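Local atomic coordinates of cysteine hydrolase (Vibrio cholerae, PDB entry 6V98), a protein that acts as a type VI secretion system effector and is probably a cysteine hydrolase related to the papain-like peptidases. Residues Thr57-Tyr62 and Arg77-Ser82. Residues are numbered along the deposited sequence; the frame is centred on the assembly and turned at random.
Sequences TRYYEY and RKVGVS
E61 and R77 face each other as an antiparallel hydrogen-bonded pair, E61 N giving to R77 O, and R77 N to E61 O at 2.8 Å. Their side chains run side by side off the same face of the sheet, both starting with CG between the backbone N and the carbonyl carbon (chi1 61° and 89°), and the R77 chain stays extended from CG to NE alongside E61. The grip is side-on: NE lies 2.8 Å from E61 OE2 and NH2 3.1 Å from that same oxygen, which sits in the guanidinium plane although the carboxylate is turned 41° from it. The other oxygen, OE1, accepts Y59 OH from above the carboxylate plane and also bonds H44, while S107 bonds OE2, so a buried acid is well supplied with donors. Y59 suits this place because its hydroxyl reaches the acid while CD1 rests on V79 CB at 3.8 Å, and helix 93-107 packs against the same ring.

On the other face, K78 lays its CB over the Y60 ring, toward the rim, a CH-pi contact 4.0 Å from the centroid; its long aliphatic chain crosses on past the hydroxyl, which CD approaches, and still delivers the amine to water. Beyond the bond from V79 N to Y59 O the pairing loosens, and two waters fill in: one joins Y59 N, V79 O and K78 NZ, the other T57 O and V81 N. Branched V81 keeps an apolar touch, CG2 to T57 CG2 at 3.7 Å. The whole belongs to the beta hairpin of strands 57-63 and 75-78 at the antiparallel sheet's margin, water bridging the backbones where direct bonds stop.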
ATOM      1  N   THR A  57      -0.736 -12.911   3.023  1.00 26.65           N
ATOM      2  CA  THR A  57      -0.518 -11.604   2.415  1.00 24.84           C
ATOM      3  C   THR A  57      -1.836 -11.018   1.913  1.00 29.03           C
ATOM      4  O   THR A  57      -2.652 -11.724   1.316  1.00 30.22           O
ATOM      5  CB  THR A  57       0.485 -11.726   1.245  1.00 28.28           C
ATOM      6  OG1 THR A  57       1.704 -12.301   1.728  1.00 32.37           O
ATOM      7  CG2 THR A  57       0.811 -10.375   0.635  1.00 28.64           C
ATOM      8  N   ARG A  58      -2.036  -9.723   2.153  1.00 23.31           N
ATOM      9  CA  ARG A  58      -3.169  -8.962   1.637  1.00 25.01           C
ATOM     10  C   ARG A  58      -2.666  -7.719   0.918  1.00 23.37           C
ATOM     11  O   ARG A  58      -1.608  -7.180   1.239  1.00 23.84           O
ATOM     12  CB  ARG A  58      -4.129  -8.514   2.759  1.00 29.70           C
ATOM     13  CG  ARG A  58      -4.555  -9.624   3.688  1.00 32.29           C
ATOM     14  CD  ARG A  58      -5.492 -10.558   2.966  1.00 36.84           C
ATOM     15  NE  ARG A  58      -6.073 -11.540   3.872  1.00 49.93           N
ATOM     16  CZ  ARG A  58      -5.955 -12.856   3.725  1.00 56.62           C
ATOM     17  NH1 ARG A  58      -5.267 -13.363   2.703  1.00 53.78           N
ATOM     18  NH2 ARG A  58      -6.526 -13.668   4.606  1.00 65.91           N
ATOM     19  N   TYR A  59      -3.464  -7.230  -0.028  1.00 23.13           N
ATOM     20  CA  TYR A  59      -3.172  -5.969  -0.695  1.00 21.84           C
ATOM     21  C   TYR A  59      -4.447  -5.144  -0.765  1.00 21.76           C
ATOM     22  O   TYR A  59      -5.497  -5.654  -1.172  1.00 20.43           O
ATOM     23  CB  TYR A  59      -2.586  -6.189  -2.101  1.00 22.13           C
ATOM     24  CG  TYR A  59      -2.355  -4.892  -2.841  1.00 21.27           C
ATOM     25  CD1 TYR A  59      -3.338  -4.366  -3.678  1.00 21.88           C
ATOM     26  CD2 TYR A  59      -1.176  -4.172  -2.679  1.00 22.59           C
ATOM     27  CE1 TYR A  59      -3.149  -3.157  -4.338  1.00 19.92           C
ATOM     28  CE2 TYR A  59      -0.983  -2.958  -3.323  1.00 20.07           C
ATOM     29  CZ  TYR A  59      -1.967  -2.462  -4.148  1.00 21.91           C
ATOM     30  OH  TYR A  59      -1.780  -1.274  -4.810  1.00 23.89           O
ATOM     31  N   TYR A  60      -4.357  -3.880  -0.338  1.00 24.20           N
ATOM     32  CA  TYR A  60      -5.466  -2.941  -0.372  1.00 20.86           C
ATOM     33  C   TYR A  60      -5.008  -1.628  -0.981  1.00 20.26           C
ATOM     34  O   TYR A  60      -3.834  -1.255  -0.887  1.00 19.34           O
ATOM     35  CB  TYR A  60      -6.012  -2.662   1.040  1.00 18.98           C
ATOM     36  CG  TYR A  60      -6.910  -3.736   1.598  1.00 23.13           C
ATOM     37  CD1 TYR A  60      -6.390  -4.909   2.156  1.00 24.77           C
ATOM     38  CD2 TYR A  60      -8.287  -3.570   1.582  1.00 25.49           C
ATOM     39  CE1 TYR A  60      -7.243  -5.890   2.680  1.00 29.68           C
ATOM     40  CE2 TYR A  60      -9.142  -4.528   2.099  1.00 28.92           C
ATOM     41  CZ  TYR A  60      -8.628  -5.681   2.645  1.00 31.42           C
ATOM     42  OH  TYR A  60      -9.522  -6.607   3.142  1.00 32.54           O
ATOM     43  N   GLU A  61      -5.953  -0.912  -1.587  1.00 20.53           N
ATOM     44  CA  GLU A  61      -5.658   0.418  -2.091  1.00 20.15           C
ATOM     45  C   GLU A  61      -6.952   1.221  -2.147  1.00 22.20           C
ATOM     46  O   GLU A  61      -8.053   0.668  -2.108  1.00 23.00           O
ATOM     47  CB  GLU A  61      -5.004   0.358  -3.486  1.00 19.29           C
ATOM     48  CG  GLU A  61      -5.893  -0.296  -4.524  1.00 20.38           C
ATOM     49  CD  GLU A  61      -5.122  -0.769  -5.740  1.00 25.25           C
ATOM     50  OE1 GLU A  61      -4.042  -0.208  -6.002  1.00 24.76           O
ATOM     51  OE2 GLU A  61      -5.609  -1.693  -6.423  1.00 25.67           O
ATOM     52  N   TYR A  62      -6.793   2.536  -2.264  1.00 19.63           N
ATOM     53  CA  TYR A  62      -7.905   3.473  -2.350  1.00 19.57           C
ATOM     54  C   TYR A  62      -7.706   4.348  -3.575  1.00 20.09           C
ATOM     55  O   TYR A  62      -6.602   4.839  -3.817  1.00 24.10           O
ATOM     56  CB  TYR A  62      -7.965   4.329  -1.097  1.00 21.84           C
ATOM     57  CG  TYR A  62      -8.971   5.454  -1.162  1.00 24.32           C
ATOM     58  CD1 TYR A  62     -10.332   5.199  -1.046  1.00 20.19           C
ATOM     59  CD2 TYR A  62      -8.558   6.773  -1.331  1.00 23.64           C
ATOM     60  CE1 TYR A  62     -11.262   6.244  -1.086  1.00 21.69           C
ATOM     61  CE2 TYR A  62      -9.479   7.813  -1.386  1.00 24.86           C
ATOM     62  CZ  TYR A  62     -10.823   7.532  -1.264  1.00 21.38           C
ATOM     63  OH  TYR A  62     -11.737   8.544  -1.304  1.00 23.36           O
ATOM     64  N   ARG A  77     -10.360  -0.898  -2.509  1.00 24.76           N
ATOM     65  CA  ARG A  77     -10.494  -2.219  -3.095  1.00 22.15           C
ATOM     66  C   ARG A  77      -9.378  -3.114  -2.591  1.00 27.54           C
ATOM     67  O   ARG A  77      -8.302  -2.656  -2.182  1.00 21.94           O
ATOM     68  CB  ARG A  77     -10.535  -2.154  -4.634  1.00 29.23           C
ATOM     69  CG  ARG A  77      -9.235  -2.213  -5.346  1.00 32.56           C
ATOM     70  CD  ARG A  77      -9.425  -2.411  -6.879  1.00 29.28           C
ATOM     71  NE  ARG A  77      -8.144  -2.239  -7.552  1.00 28.70           N
ATOM     72  CZ  ARG A  77      -7.946  -2.264  -8.864  1.00 34.71           C
ATOM     73  NH1 ARG A  77      -8.961  -2.457  -9.706  1.00 36.36           N
ATOM     74  NH2 ARG A  77      -6.718  -2.098  -9.336  1.00 28.99           N
ATOM     75  N   LYS A  78      -9.682  -4.400  -2.585  1.00 25.73           N
ATOM     76  CA  LYS A  78      -8.765  -5.445  -2.182  1.00 25.95           C
ATOM     77  C   LYS A  78      -8.426  -6.232  -3.435  1.00 25.55           C
ATOM     78  O   LYS A  78      -9.325  -6.553  -4.214  1.00 23.74           O
ATOM     79  CB  LYS A  78      -9.429  -6.343  -1.146  1.00 29.14           C
ATOM     80  CG  LYS A  78      -8.648  -7.557  -0.778  1.00 29.08           C
ATOM     81  CD  LYS A  78      -9.445  -8.402   0.208  1.00 31.19           C
ATOM     82  CE  LYS A  78      -8.537  -9.443   0.827  1.00 34.12           C
ATOM     83  NZ  LYS A  78      -7.970 -10.342  -0.219  1.00 33.55           N
ATOM     84  N   VAL A  79      -7.144  -6.495  -3.651  1.00 24.87           N
ATOM     85  CA  VAL A  79      -6.694  -7.283  -4.797  1.00 27.47           C
ATOM     86  C   VAL A  79      -6.065  -8.552  -4.254  1.00 26.62           C
ATOM     87  O   VAL A  79      -5.125  -8.483  -3.457  1.00 28.03           O
ATOM     88  CB  VAL A  79      -5.685  -6.525  -5.669  1.00 26.65           C
ATOM     89  CG1 VAL A  79      -5.281  -7.396  -6.873  1.00 27.60           C
ATOM     90  CG2 VAL A  79      -6.254  -5.188  -6.114  1.00 29.68           C
ATOM     91  N   GLY A  80      -6.571  -9.706  -4.687  1.00 27.78           N
ATOM     92  CA  GLY A  80      -5.952 -10.965  -4.307  1.00 29.37           C
ATOM     93  C   GLY A  80      -4.523 -11.072  -4.808  1.00 31.33           C
ATOM     94  O   GLY A  80      -4.257 -10.758  -5.973  1.00 33.31           O
ATOM     95  N   VAL A  81      -3.593 -11.479  -3.940  1.00 27.42           N
ATOM     96  CA  VAL A  81      -2.196 -11.689  -4.308  1.00 27.84           C
ATOM     97  C   VAL A  81      -1.716 -13.000  -3.699  1.00 29.68           C
ATOM     98  O   VAL A  81      -2.354 -13.580  -2.816  1.00 32.12           O
ATOM     99  CB  VAL A  81      -1.268 -10.535  -3.866  1.00 25.13           C
ATOM    100  CG1 VAL A  81      -1.592  -9.251  -4.636  1.00 26.75           C
ATOM    101  CG2 VAL A  81      -1.367 -10.306  -2.357  1.00 24.56           C
ATOM    102  N   SER A  82      -0.578 -13.475  -4.196  1.00 25.94           N
ATOM    103  CA  SER A  82       0.030 -14.663  -3.621  1.00 25.94           C
ATOM    104  C   SER A  82       0.513 -14.374  -2.205  1.00 27.43           C
ATOM    105  O   SER A  82       0.816 -13.233  -1.851  1.00 34.13           O
ATOM    106  CB  SER A  82       1.201 -15.146  -4.484  1.00 27.46           C
ATOM    107  OG  SER A  82       0.777 -15.451  -5.807  1.00 30.30           O
TER
HETATM  108  O   HOH W   1      -4.500 -11.822  -1.059  1.00 30.04           O
HETATM  109  O   HOH W   2      -5.434  -9.314  -0.823  1.00 25.32           O